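PDB 3GO9: insulinase family protease from Yersinia pestis, which is predicted to act as an insulinase-family (M16) protease and binds several zinc ions in the crystal. Local coordinates for residues R49-L54 / G97-R102; Q91-Q96 / L118-N123; P103-I108 / P159-P164. All coordinates share one frame; numbering follows the deposited sequence.

Interaction 1. Residues R49-L54 / G97-R102; sequences RIELRL and GIDNER. With ZN (zinc ion), chain B.
Arg-49 slides past Asp-99 in the opposite sense, its CD 3.4 Å from Asp-99 OD1 and the guanidinium turned 28° from the carboxylate. A bend at chi3 (77°) swings NE off the line of the chain, and Ile-98 O lies over one guanidinium face. Arg-49 NH2 is 3.5 Å from Ile-98 O, but at an angle too poor for a hydrogen bond; its bond goes instead to Ser-119 O. At the guanidinium edge, in plane, one water accepts from both NH1 and Asn-100 ND2. The Glu-51 side chain crosses that of Asp-99 at about a right angle, the carboxylate planes 42° apart and Glu-51 OE2 3.5 Å from Asp-99 OD2. Glu-51 OE2 takes a 2.6 Å hydrogen bond from a zinc-bound water and bonds to Ser-119 OG. Arg-53 grips the other oxygen, Glu-51 OE1, through NH2 (2.9 Å) and NH1 (3.0 Å). The zinc ion is held by both oxygens of Asp-99, OD2 at 2.3 Å, by Glu-101 OE1 at 2.2 Å and by waters, with Asp-387 and Asp-389 completing the site. Glu-51 thus orients a metal-bound water from the second shell, and zinc and Arg-53 probably offset repulsion between its carboxylate and that of Asp-99.

Interaction 2. Residues Q91-Q96 / L118-N123; sequences QSLWQQ and LSLPNN
Leu-118 presses CD2 against one face of the Trp-94 indole, 3.6 Å from the centroid of the six-membered ring and 19° off its normal, a CH-pi contact. The methyl lies toward the rim, and its shortest approach is 3.4 Å, from Leu-118 CD2 to Trp-94 CH2. CB of Trp-94 leaves CA away from the strand, but CG stands anti to the carbonyl carbon (chi1 -78°), and from there the benzo half of the ring reaches back to the leucine. Leu-93 CD1 adds aliphatic packing to two leucines of the strand, at 4.3 Å from Leu-118 CD2 and 4.2 Å from Leu-120 CD2. Past the helix end the backbone takes over: Gln-96 O rests 3.5 Å from Pro-121 CD and 3.3 Å from Ser-119 O. The last two atoms are both acceptors, so no bond joins them.

Further out, helix 87-95 runs nearly perpendicular to strand 114-120, the axes of their short segments passing 9.6 Å apart. Gln-96 folds back on its own helix, NE2 donating to Ser-92 O at 3.0 Å in a nearly straight bond (172°), the donor standing above the carbonyl plane, while OE1 is bonded by Arg-124. Trp-134 of helix 125-140 meets Trp-94 edge-to-face, and Ala-131 of that helix backs Leu-118. A backbone bond between Gly-97 and Ser-119 ties the chain to the strand just beyond the helix.

Cohesion between the two segments therefore comes from dispersion and CH-pi packing, with no hydrogen bond across them. The two close carbonyl oxygens would be expected to repel, a cost probably eased by Arg-49 NH2, which hydrogen-bonds to Ser-119 O.

Interaction 3. Residues P103-I108 / P159-P164; sequences PLPPAI and PIATFP. With ZN (zinc ion), chain C.
Phe-163 meets Ile-108 through CB and not through its ring, CB lying 3.9 Å from Ile-108 CG2. With CG anti to the backbone N (chi1 179°), the ring is carried away from this methyl. One face of the ring is covered by the following residue, Pro-164 CD sitting 4.0 Å above the plane and offset toward the rim; the peptide bond before this proline is cis. The flat Ala-107 carbonyl is met in its own plane by Ala-161 N, at 3.0 Å with an N-H...O angle of 160°. That is the one conventional hydrogen bond between the segments.

It is supplemented by a CA-H...O contact from Ile-108 CA to Ala-161 O, 3.3 Å long with 143° at the hydrogen. Ile-108 and Ala-161 form a parallel bridge and put their side chains on the same face of the sheet, where Ala-161 CB packs 4.0 Å from Ile-108 CG1 and 3.6 Å from Pro-105 CG. On the other face Ile-160 CD1 comes 4.0 Å from Ala-107 CB. Before the pairing begins, the rings of Pro-105 and Pro-106 offer only carbon to Pro-159 O, touching it with CB and CD respectively. Thr-109 extends the backbone bonding to Ala-161 and Phe-163.

Ile-160 turns its carbonyl oxygen to a zinc ion at 2.4 Å, sharing the metal with His-72 and Asp-158; one of the two waters modelled on the metal is too close to it to be relied on. This set differs from the two histidines and glutamate that hold zinc in catalytic M16 peptidases, so a catalytic role is not established. The pairing itself is a parallel edge of the mixed sheet in the alpha+beta fold of the M16 domain, with 160-162 as its outermost strand.

All three interactions belong to one mixed sheet within the M16 family region. Strands 50-56, 114-120, 107-109 and 160-162 are successive neighbours across it. Centres of interactions 1 and 2 are about 8 Å apart, those of 1 and 3 about 12 Å, and those of 2 and 3 about 17 Å, so interaction 1 lies nearer to each of the other two than they do to one another. Along the chain, interaction 2 alternates its segments with those of each of the others, whereas interaction 1 closes before interaction 3 opens. The continuous run 91-108 serves all three, leading from helix 87-95 past one zinc site into the strand bordering another.

Interaction 1. Residues R49-L54 / G97-R102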
loop_
_atom_site.group_PDB
_atom_site.type_symbol
_atom_site.label_atom_id
_atom_site.label_comp_id
_atom_site.label_asym_id
_atom_site.label_seq_id
_atom_site.Cartn_x
_atom_site.Cartn_y
_atom_site.Cartn_z
ATOM N N ARG A 49 5.099 19.753 7.388
ATOM C CA ARG A 49 4.390 19.183 8.533
ATOM C C ARG A 49 5.099 17.918 9.043
ATOM O O ARG A 49 5.810 17.203 8.281
ATOM C CB ARG A 49 2.935 18.873 8.134
ATOM C CG ARG A 49 2.090 20.151 7.841
ATOM C CD ARG A 49 0.661 19.811 7.674
ATOM N NE ARG A 49 -0.088 19.537 8.908
ATOM C CZ ARG A 49 -0.643 20.456 9.706
ATOM N NH1 ARG A 49 -0.524 21.750 9.409
ATOM N NH2 ARG A 49 -1.339 20.118 10.759
ATOM N N ILE A 50 4.936 17.681 10.337
ATOM C CA ILE A 50 5.586 16.535 11.006
ATOM C C ILE A 50 4.574 15.450 10.954
ATOM O O ILE A 50 3.461 15.604 11.503
ATOM C CB ILE A 50 5.948 16.858 12.429
ATOM C CG1 ILE A 50 6.805 18.112 12.533
ATOM C CG2 ILE A 50 6.603 15.663 13.172
ATOM C CD1 ILE A 50 7.946 18.140 11.602
ATOM N N GLU A 51 4.953 14.292 10.378
ATOM C CA GLU A 51 4.038 13.160 10.231
ATOM C C GLU A 51 4.355 12.056 11.230
ATOM O O GLU A 51 5.487 11.638 11.334
ATOM C CB GLU A 51 4.096 12.592 8.812
ATOM C CG GLU A 51 3.742 13.600 7.715
ATOM C CD GLU A 51 2.277 14.011 7.762
ATOM O OE1 GLU A 51 1.431 13.148 8.095
ATOM O OE2 GLU A 51 1.955 15.192 7.425
ATOM N N LEU A 52 3.327 11.603 11.957
ATOM C CA LEU A 52 3.454 10.520 12.907
ATOM C C LEU A 52 2.502 9.392 12.516
ATOM O O LEU A 52 1.315 9.616 12.187
ATOM C CB LEU A 52 3.136 11.008 14.334
ATOM C CG LEU A 52 4.042 12.083 14.933
ATOM C CD1 LEU A 52 3.505 13.428 14.600
ATOM C CD2 LEU A 52 4.011 11.932 16.442
ATOM N N ARG A 53 2.972 8.152 12.614
ATOM C CA ARG A 53 2.130 7.011 12.333
ATOM C C ARG A 53 2.391 5.980 13.433
ATOM O O ARG A 53 3.556 5.676 13.728
ATOM C CB ARG A 53 2.439 6.398 10.950
ATOM C CG ARG A 53 2.271 7.376 9.844
ATOM C CD ARG A 53 0.830 7.652 9.470
ATOM N NE ARG A 53 0.874 8.481 8.270
ATOM C CZ ARG A 53 1.043 9.803 8.270
ATOM N NH1 ARG A 53 1.058 10.503 9.376
ATOM N NH2 ARG A 53 1.242 10.460 7.140
ATOM N N LEU A 54 1.327 5.442 14.025
ATOM C CA LEU A 54 1.480 4.344 14.952
ATOM C C LEU A 54 0.780 3.191 14.322
ATOM O O LEU A 54 -0.450 3.233 14.131
ATOM C CB LEU A 54 0.890 4.654 16.344
ATOM C CG LEU A 54 0.955 3.498 17.367
ATOM C CD1 LEU A 54 2.434 3.266 17.826
ATOM C CD2 LEU A 54 0.078 3.846 18.573
ATOM N N GLY A 97 -4.254 18.546 13.457
ATOM C CA GLY A 97 -3.569 17.273 13.290
ATOM C C GLY A 97 -3.765 16.557 11.986
ATOM O O GLY A 97 -3.453 15.364 11.904
ATOM N N ILE A 98 -4.329 17.250 11.004
ATOM C CA ILE A 98 -4.626 16.713 9.685
ATOM C C ILE A 98 -3.780 17.420 8.600
ATOM O O ILE A 98 -3.621 18.642 8.620
ATOM C CB ILE A 98 -6.113 16.819 9.346
ATOM C CG1 ILE A 98 -7.017 16.177 10.441
ATOM C CG2 ILE A 98 -6.452 16.149 8.033
ATOM C CD1 ILE A 98 -6.771 14.694 10.648
ATOM N N ASP A 99 -3.235 16.653 7.680
ATOM C CA ASP A 99 -2.347 17.187 6.619
ATOM C C ASP A 99 -3.129 18.117 5.686
ATOM O O ASP A 99 -4.331 18.000 5.516
ATOM C CB ASP A 99 -1.690 16.048 5.843
ATOM C CG ASP A 99 -0.391 16.440 5.085
ATOM O OD1 ASP A 99 0.065 17.592 5.154
ATOM O OD2 ASP A 99 0.196 15.536 4.417
ATOM N N ASN A 100 -2.407 19.038 5.059
ATOM C CA ASN A 100 -3.027 19.977 4.112
ATOM C C ASN A 100 -3.521 19.363 2.801
ATOM O O ASN A 100 -4.451 19.879 2.156
ATOM C CB ASN A 100 -2.018 21.074 3.818
ATOM C CG ASN A 100 -1.703 21.902 4.991
ATOM O OD1 ASN A 100 -2.579 22.251 5.788
ATOM N ND2 ASN A 100 -0.452 22.324 5.090
ATOM N N GLU A 101 -2.889 18.282 2.393
ATOM C CA GLU A 101 -3.269 17.509 1.222
ATOM C C GLU A 101 -3.186 16.032 1.564
ATOM O O GLU A 101 -2.531 15.642 2.560
ATOM C CB GLU A 101 -2.435 17.875 0.015
ATOM C CG GLU A 101 -1.025 17.498 0.189
ATOM C CD GLU A 101 -0.327 18.420 1.178
ATOM O OE1 GLU A 101 0.187 17.960 2.219
ATOM O OE2 GLU A 101 -0.325 19.638 0.994
ATOM N N ARG A 102 -3.848 15.210 0.766
ATOM C CA ARG A 102 -3.916 13.760 1.013
ATOM C C ARG A 102 -4.224 13.490 2.480
ATOM O O ARG A 102 -3.576 12.617 3.094
ATOM C CB ARG A 102 -2.592 13.106 0.610
ATOM C CG ARG A 102 -2.297 13.263 -0.889
ATOM C CD ARG A 102 -0.934 12.734 -1.289
ATOM N NE ARG A 102 0.116 13.566 -0.747
ATOM C CZ ARG A 102 0.599 14.657 -1.325
ATOM N NH1 ARG A 102 1.546 15.365 -0.746
ATOM N NH2 ARG A 102 0.123 15.029 -2.518
HETATM ZN ZN ZN B . 1.765 16.934 3.426
HETATM O O HOH W 1 0.639 23.556 7.427
HETATM O O HOH W 2 2.966 16.249 5.327
HETATM O O HOH W 3 2.623 19.137 3.986
#

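Interaction 2. Residues Q91-Q96 / L118-N123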
loop_
_atom_site.group_PDB
_atom_site.type_symbol
_atom_site.label_atom_id
_atom_site.label_comp_id
_atom_site.label_asym_id
_atom_site.label_seq_id
_atom_site.Cartn_x
_atom_site.Cartn_y
_atom_site.Cartn_z
ATOM N N GLN A 91 -9.908 18.385 21.172
ATOM C CA GLN A 91 -10.406 19.028 19.964
ATOM C C GLN A 91 -9.271 19.884 19.355
ATOM O O GLN A 91 -9.073 19.881 18.129
ATOM C CB GLN A 91 -11.625 19.897 20.283
ATOM C CG GLN A 91 -12.027 20.850 19.142
ATOM C CD GLN A 91 -13.291 21.650 19.444
ATOM O OE1 GLN A 91 -13.241 22.652 20.163
ATOM N NE2 GLN A 91 -14.431 21.223 18.852
ATOM N N SER A 92 -8.538 20.628 20.192
ATOM C CA SER A 92 -7.459 21.502 19.696
ATOM C C SER A 92 -6.390 20.666 18.933
ATOM O O SER A 92 -5.934 21.063 17.857
ATOM C CB SER A 92 -6.836 22.313 20.821
ATOM O OG SER A 92 -5.626 22.943 20.398
ATOM N N LEU A 93 -6.021 19.513 19.479
ATOM C CA LEU A 93 -5.048 18.665 18.806
ATOM C C LEU A 93 -5.537 18.282 17.427
ATOM O O LEU A 93 -4.794 18.409 16.443
ATOM C CB LEU A 93 -4.721 17.398 19.602
ATOM C CG LEU A 93 -3.927 16.344 18.878
ATOM C CD1 LEU A 93 -2.526 16.834 18.497
ATOM C CD2 LEU A 93 -3.812 15.091 19.820
ATOM N N TRP A 94 -6.764 17.752 17.355
ATOM C CA TRP A 94 -7.249 17.186 16.112
ATOM C C TRP A 94 -7.584 18.255 15.050
ATOM O O TRP A 94 -7.437 18.016 13.882
ATOM C CB TRP A 94 -8.375 16.210 16.370
ATOM C CG TRP A 94 -7.825 14.938 16.850
ATOM C CD1 TRP A 94 -7.829 14.440 18.114
ATOM C CD2 TRP A 94 -7.103 14.008 16.053
ATOM N NE1 TRP A 94 -7.154 13.237 18.149
ATOM C CE2 TRP A 94 -6.699 12.956 16.891
ATOM C CE3 TRP A 94 -6.747 13.971 14.702
ATOM C CZ2 TRP A 94 -5.975 11.851 16.408
ATOM C CZ3 TRP A 94 -6.033 12.874 14.227
ATOM C CH2 TRP A 94 -5.684 11.854 15.052
ATOM N N GLN A 95 -7.944 19.458 15.477
ATOM C CA GLN A 95 -8.058 20.577 14.575
ATOM C C GLN A 95 -6.770 21.004 13.936
ATOM O O GLN A 95 -6.796 21.723 12.935
ATOM C CB GLN A 95 -8.673 21.792 15.280
ATOM C CG GLN A 95 -10.158 21.580 15.471
ATOM C CD GLN A 95 -10.875 22.715 16.093
ATOM O OE1 GLN A 95 -10.336 23.444 16.918
ATOM N NE2 GLN A 95 -12.151 22.841 15.752
ATOM N N GLN A 96 -5.655 20.579 14.509
ATOM C CA GLN A 96 -4.332 20.927 13.995
ATOM C C GLN A 96 -3.554 19.648 13.699
ATOM O O GLN A 96 -2.319 19.664 13.629
ATOM C CB GLN A 96 -3.599 21.756 15.036
ATOM C CG GLN A 96 -4.295 23.078 15.381
ATOM C CD GLN A 96 -3.632 23.779 16.574
ATOM O OE1 GLN A 96 -2.841 24.697 16.389
ATOM N NE2 GLN A 96 -4.017 23.394 17.800
ATOM N N LEU A 118 -1.278 11.171 12.622
ATOM C CA LEU A 118 -1.303 12.597 12.949
ATOM C C LEU A 118 -0.315 13.361 12.048
ATOM O O LEU A 118 0.764 12.857 11.691
ATOM C CB LEU A 118 -0.973 12.843 14.415
ATOM C CG LEU A 118 -2.139 12.621 15.373
ATOM C CD1 LEU A 118 -1.734 12.272 16.793
ATOM C CD2 LEU A 118 -2.961 13.920 15.417
ATOM N N SER A 119 -0.666 14.587 11.681
ATOM C CA SER A 119 0.144 15.451 10.840
ATOM C C SER A 119 0.120 16.806 11.530
ATOM O O SER A 119 -0.970 17.405 11.627
ATOM C CB SER A 119 -0.517 15.602 9.448
ATOM O OG SER A 119 0.133 16.622 8.666
ATOM N N LEU A 120 1.259 17.240 12.054
ATOM C CA LEU A 120 1.337 18.411 12.898
ATOM C C LEU A 120 1.995 19.538 12.143
ATOM O O LEU A 120 2.887 19.348 11.313
ATOM C CB LEU A 120 2.184 18.140 14.144
ATOM C CG LEU A 120 1.811 16.923 14.945
ATOM C CD1 LEU A 120 2.748 16.773 16.138
ATOM C CD2 LEU A 120 0.350 17.028 15.379
ATOM N N PRO A 121 1.636 20.774 12.481
ATOM C CA PRO A 121 2.400 21.819 11.864
ATOM C C PRO A 121 3.840 21.823 12.301
ATOM O O PRO A 121 4.181 21.385 13.380
ATOM C CB PRO A 121 1.714 23.112 12.350
ATOM C CG PRO A 121 0.624 22.672 13.235
ATOM C CD PRO A 121 0.803 21.245 13.577
ATOM N N ASN A 122 4.671 22.405 11.461
ATOM C CA ASN A 122 6.061 22.535 11.786
ATOM C C ASN A 122 6.266 23.510 12.944
ATOM O O ASN A 122 5.421 24.369 13.197
ATOM C CB ASN A 122 6.855 22.992 10.557
ATOM C CG ASN A 122 8.230 22.342 10.486
ATOM O OD1 ASN A 122 8.865 22.006 11.510
ATOM N ND2 ASN A 122 8.666 22.096 9.283
ATOM N N ASN A 123 7.328 23.294 13.698
ATOM C CA ASN A 123 7.710 24.244 14.751
ATOM C C ASN A 123 6.637 24.449 15.813
ATOM O O ASN A 123 6.404 25.568 16.277
ATOM C CB ASN A 123 8.134 25.593 14.155
ATOM C CG ASN A 123 8.818 26.472 15.188
ATOM O OD1 ASN A 123 9.488 25.954 16.092
ATOM N ND2 ASN A 123 8.602 27.780 15.113
#

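Interaction 3. Residues P103-I108 / P159-P164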
loop_
_atom_site.group_PDB
_atom_site.type_symbol
_atom_site.label_atom_id
_atom_site.label_comp_id
_atom_site.label_asym_id
_atom_site.label_seq_id
_atom_site.Cartn_x
_atom_site.Cartn_y
_atom_site.Cartn_z
ATOM N N PRO A 103 -5.236 14.202 3.021
ATOM C CA PRO A 103 -5.477 14.077 4.474
ATOM C C PRO A 103 -5.842 12.668 4.799
ATOM O O PRO A 103 -6.474 11.978 3.977
ATOM C CB PRO A 103 -6.625 15.026 4.753
ATOM C CG PRO A 103 -7.282 15.217 3.352
ATOM C CD PRO A 103 -6.158 15.165 2.388
ATOM N N LEU A 104 -5.401 12.225 5.971
ATOM C CA LEU A 104 -5.681 10.876 6.433
ATOM C C LEU A 104 -6.703 10.894 7.529
ATOM O O LEU A 104 -6.752 11.803 8.344
ATOM C CB LEU A 104 -4.424 10.206 6.971
ATOM C CG LEU A 104 -3.389 9.818 5.914
ATOM C CD1 LEU A 104 -2.083 9.309 6.526
ATOM C CD2 LEU A 104 -3.970 8.764 4.989
ATOM N N PRO A 105 -7.511 9.856 7.553
ATOM C CA PRO A 105 -8.351 9.736 8.738
ATOM C C PRO A 105 -7.520 9.479 9.974
ATOM O O PRO A 105 -6.407 8.939 9.895
ATOM C CB PRO A 105 -9.252 8.548 8.431
ATOM C CG PRO A 105 -8.536 7.748 7.386
ATOM C CD PRO A 105 -7.596 8.680 6.661
ATOM N N PRO A 106 -8.097 9.732 11.148
ATOM C CA PRO A 106 -7.338 9.507 12.390
ATOM C C PRO A 106 -6.864 8.092 12.578
ATOM O O PRO A 106 -5.788 7.850 13.121
ATOM C CB PRO A 106 -8.319 9.914 13.488
ATOM C CG PRO A 106 -9.217 10.858 12.848
ATOM C CD PRO A 106 -9.400 10.348 11.431
ATOM N N ALA A 107 -7.670 7.155 12.138
ATOM C CA ALA A 107 -7.245 5.760 12.125
ATOM C C ALA A 107 -7.870 5.021 10.968
ATOM O O ALA A 107 -8.940 5.375 10.476
ATOM C CB ALA A 107 -7.617 5.060 13.415
ATOM N N ILE A 108 -7.127 4.027 10.525
ATOM C CA ILE A 108 -7.510 3.089 9.503
ATOM C C ILE A 108 -7.351 1.728 10.091
ATOM O O ILE A 108 -6.272 1.411 10.638
ATOM C CB ILE A 108 -6.554 3.194 8.260
ATOM C CG1 ILE A 108 -6.670 4.565 7.610
ATOM C CG2 ILE A 108 -6.825 2.032 7.252
ATOM C CD1 ILE A 108 -5.553 4.874 6.640
ATOM N N PRO A 159 -15.459 8.223 11.720
ATOM C CA PRO A 159 -14.165 8.765 11.344
ATOM C C PRO A 159 -13.111 7.705 11.081
ATOM O O PRO A 159 -12.019 8.037 10.653
ATOM C CB PRO A 159 -13.782 9.607 12.563
ATOM C CG PRO A 159 -14.371 8.896 13.687
ATOM C CD PRO A 159 -15.691 8.284 13.163
ATOM N N ILE A 160 -13.417 6.435 11.322
ATOM C CA ILE A 160 -12.434 5.360 11.185
ATOM C C ILE A 160 -12.576 4.645 9.831
ATOM O O ILE A 160 -13.653 4.122 9.494
ATOM C CB ILE A 160 -12.591 4.321 12.338
ATOM C CG1 ILE A 160 -12.642 5.044 13.701
ATOM C CG2 ILE A 160 -11.407 3.280 12.331
ATOM C CD1 ILE A 160 -11.487 6.046 13.984
ATOM N N ALA A 161 -11.521 4.657 9.054
ATOM C CA ALA A 161 -11.529 4.082 7.732
ATOM C C ALA A 161 -11.110 2.650 7.772
ATOM O O ALA A 161 -10.629 2.138 8.809
ATOM C CB ALA A 161 -10.581 4.864 6.804
ATOM N N THR A 162 -11.269 1.996 6.639
ATOM C CA THR A 162 -10.733 0.655 6.499
ATOM C C THR A 162 -9.656 0.585 5.420
ATOM O O THR A 162 -9.523 1.480 4.596
ATOM C CB THR A 162 -11.857 -0.336 6.100
ATOM O OG1 THR A 162 -12.497 0.100 4.892
ATOM C CG2 THR A 162 -12.927 -0.430 7.194
ATOM N N PHE A 163 -8.848 -0.459 5.462
ATOM C CA PHE A 163 -8.026 -0.839 4.307
ATOM C C PHE A 163 -8.347 -2.282 3.929
ATOM O O PHE A 163 -8.280 -3.156 4.800
ATOM C CB PHE A 163 -6.549 -0.741 4.579
ATOM C CG PHE A 163 -5.744 -1.157 3.395
ATOM C CD1 PHE A 163 -5.648 -0.290 2.302
ATOM C CD2 PHE A 163 -5.237 -2.451 3.291
ATOM C CE1 PHE A 163 -4.981 -0.694 1.161
ATOM C CE2 PHE A 163 -4.562 -2.867 2.139
ATOM C CZ PHE A 163 -4.438 -1.965 1.076
ATOM N N PRO A 164 -8.679 -2.557 2.645
ATOM C CA PRO A 164 -8.970 -1.620 1.574
ATOM C C PRO A 164 -10.048 -0.618 1.977
ATOM O O PRO A 164 -10.884 -0.837 2.886
ATOM C CB PRO A 164 -9.437 -2.542 0.408
ATOM C CG PRO A 164 -8.688 -3.803 0.651
ATOM C CD PRO A 164 -8.775 -3.940 2.169
HETATM ZN ZN ZN C . -15.537 2.729 9.854
HETATM O O HOH W 4 -16.892 2.065 10.490
HETATM O O HOH W 5 -15.300 2.144 8.069
#